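Local coordinates for WA352 (Oryza sativa subsp. indica, PDB 5ZT3), which is a mitochondrial protein linked to cytoplasmic male sterility in rice, here represented by a largely helical fragment of unknown molecular function, at residues 30-35 with 93-98. Sequence-based numbering, arbitrary orientation.
Sequences QSIQRR and TGEEDL
R35 reaches from helix 29-37 to the buried carboxylate of E95 in a salt bridge, NH1 to OE1 at 2.5 Å. The two chains cross at about a right angle, yet their flat ends lie only 26° apart, and OE1 sits at the guanidinium edge, close to its plane. The N-H meets the oxygen off line, at 133°, an unusually short and bent approach whose exact length is doubtful. The bend in the R35 chain at chi3 (-122°) lays the guanidinium back along its own helix, with S31 O over one face, offset toward the rim. I32 supplies the apolar side: a branched aliphatic suits this place because its CG2 packs against the carboxyl carbon of E95, 3.9 Å from CD. At the C-terminal part of segment 30-35, T93 CB and CG2 lie against R35 O, and a water donates to both R35 O and T93 O.

Further out, D27 holds R35 NH2 in a salt bridge and K62 of helix 45-72 holds E95 OE2, so each of the two charges has a second mate. Replacing R35 by alanine is likely to leave D27 and E95 each without one cationic partner. T93 OG1 accepts the backbone N of E95 at 3.0 Å, bending the chain through G94, whose positive phi suits a residue without a side chain. This ST turn presents E95 to the helix, and a chain of charged pairs, D27-R35-E95-K62, thereby ties the loop before helix 98-111 to helices 29-37 and 45-72 of this all-helical DUF8018 domain.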
loop_
_atom_site.group_PDB
_atom_site.type_symbol
_atom_site.label_atom_id
_atom_site.label_comp_id
_atom_site.label_asym_id
_atom_site.label_seq_id
_atom_site.Cartn_x
_atom_site.Cartn_y
_atom_site.Cartn_z
ATOM N N GLN A 30 1.461 4.821 -10.376
ATOM C CA GLN A 30 0.665 4.573 -11.573
ATOM C C GLN A 30 -0.204 3.331 -11.427
ATOM O O GLN A 30 -1.368 3.330 -11.854
ATOM C CB GLN A 30 1.570 4.463 -12.796
ATOM C CG GLN A 30 2.026 5.803 -13.339
ATOM C CD GLN A 30 2.972 5.657 -14.514
ATOM O OE1 GLN A 30 3.618 4.621 -14.681
ATOM N NE2 GLN A 30 3.047 6.690 -15.342
ATOM N N SER A 31 0.321 2.264 -10.819
ATOM C CA SER A 31 -0.490 1.059 -10.696
ATOM C C SER A 31 -1.643 1.269 -9.722
ATOM O O SER A 31 -2.750 0.764 -9.949
ATOM C CB SER A 31 0.367 -0.161 -10.338
ATOM O OG SER A 31 0.775 -0.143 -8.982
ATOM N N ILE A 32 -1.420 2.044 -8.657
ATOM C CA ILE A 32 -2.513 2.370 -7.743
ATOM C C ILE A 32 -3.541 3.247 -8.440
ATOM O O ILE A 32 -4.753 3.053 -8.281
ATOM C CB ILE A 32 -1.966 3.024 -6.463
ATOM C CG1 ILE A 32 -1.104 2.027 -5.696
ATOM C CG2 ILE A 32 -3.098 3.574 -5.596
ATOM C CD1 ILE A 32 -0.248 2.670 -4.614
ATOM N N GLN A 33 -3.074 4.217 -9.224
ATOM C CA GLN A 33 -4.006 5.072 -9.953
ATOM C C GLN A 33 -4.887 4.253 -10.888
ATOM O O GLN A 33 -6.100 4.479 -10.966
ATOM C CB GLN A 33 -3.231 6.119 -10.741
ATOM C CG GLN A 33 -4.112 7.084 -11.497
ATOM C CD GLN A 33 -3.312 8.122 -12.236
ATOM O OE1 GLN A 33 -2.103 7.985 -12.411
ATOM N NE2 GLN A 33 -3.980 9.176 -12.670
ATOM N N ARG A 34 -4.295 3.281 -11.580
ATOM C CA ARG A 34 -5.066 2.399 -12.448
ATOM C C ARG A 34 -6.125 1.634 -11.664
ATOM O O ARG A 34 -7.270 1.495 -12.117
ATOM C CB ARG A 34 -4.100 1.448 -13.161
ATOM C CG ARG A 34 -4.719 0.466 -14.136
ATOM C CD ARG A 34 -3.644 -0.082 -15.082
ATOM N NE ARG A 34 -2.668 -0.946 -14.413
ATOM C CZ ARG A 34 -1.430 -0.581 -14.085
ATOM N NH1 ARG A 34 -0.997 0.644 -14.357
ATOM N NH2 ARG A 34 -0.620 -1.446 -13.482
ATOM N N ARG A 35 -5.775 1.141 -10.474
ATOM C CA ARG A 35 -6.766 0.441 -9.660
ATOM C C ARG A 35 -7.873 1.382 -9.195
ATOM O O ARG A 35 -9.052 1.010 -9.212
ATOM C CB ARG A 35 -6.103 -0.300 -8.490
ATOM C CG ARG A 35 -5.316 -1.521 -8.933
ATOM C CD ARG A 35 -4.505 -2.125 -7.797
ATOM N NE ARG A 35 -3.104 -2.145 -8.173
ATOM C CZ ARG A 35 -2.137 -1.660 -7.411
ATOM N NH1 ARG A 35 -2.437 -1.138 -6.229
ATOM N NH2 ARG A 35 -0.877 -1.698 -7.823
ATOM N N THR A 93 -12.346 -0.624 -4.922
ATOM C CA THR A 93 -11.153 -0.719 -5.756
ATOM C C THR A 93 -10.193 -1.810 -5.306
ATOM O O THR A 93 -9.296 -2.181 -6.075
ATOM C CB THR A 93 -10.381 0.602 -5.712
ATOM O OG1 THR A 93 -9.938 0.840 -4.371
ATOM C CG2 THR A 93 -11.262 1.761 -6.188
ATOM N N GLY A 94 -10.348 -2.322 -4.086
ATOM C CA GLY A 94 -9.356 -3.192 -3.490
ATOM C C GLY A 94 -8.248 -2.465 -2.755
ATOM O O GLY A 94 -7.450 -3.115 -2.064
ATOM N N GLU A 95 -8.169 -1.143 -2.881
ATOM C CA GLU A 95 -7.227 -0.365 -2.100
ATOM C C GLU A 95 -7.761 -0.161 -0.688
ATOM O O GLU A 95 -8.969 -0.064 -0.460
ATOM C CB GLU A 95 -6.997 0.999 -2.747
ATOM C CG GLU A 95 -6.204 0.965 -4.044
ATOM C CD GLU A 95 -4.759 0.529 -3.838
ATOM O OE1 GLU A 95 -4.220 -0.199 -4.703
ATOM O OE2 GLU A 95 -4.164 0.908 -2.812
ATOM N N GLU A 96 -6.841 -0.090 0.265
ATOM C CA GLU A 96 -7.209 0.200 1.638
ATOM C C GLU A 96 -7.577 1.672 1.784
ATOM O O GLU A 96 -7.116 2.534 1.030
ATOM C CB GLU A 96 -6.049 -0.160 2.568
ATOM C CG GLU A 96 -6.356 -0.097 4.056
ATOM C CD GLU A 96 -7.546 -0.953 4.449
ATOM O OE1 GLU A 96 -8.693 -0.474 4.311
ATOM O OE2 GLU A 96 -7.338 -2.100 4.913
ATOM N N ASP A 97 -8.442 1.950 2.754
ATOM C CA ASP A 97 -8.813 3.318 3.092
ATOM C C ASP A 97 -7.611 4.068 3.668
ATOM O O ASP A 97 -6.828 3.517 4.442
ATOM C CB ASP A 97 -9.953 3.259 4.110
ATOM C CG ASP A 97 -10.233 4.590 4.765
ATOM O OD1 ASP A 97 -9.790 4.782 5.922
ATOM O OD2 ASP A 97 -10.914 5.431 4.135
ATOM N N LEU A 98 -7.470 5.342 3.286
ATOM C CA LEU A 98 -6.300 6.119 3.690
ATOM C C LEU A 98 -6.174 6.198 5.210
ATOM O O LEU A 98 -5.090 5.987 5.769
ATOM C CB LEU A 98 -6.368 7.515 3.075
ATOM C CG LEU A 98 -5.144 8.410 3.270
ATOM C CD1 LEU A 98 -3.943 7.915 2.483
ATOM C CD2 LEU A 98 -5.487 9.849 2.905
HETATM O O HOH W 1 -9.942 -1.668 -9.216
#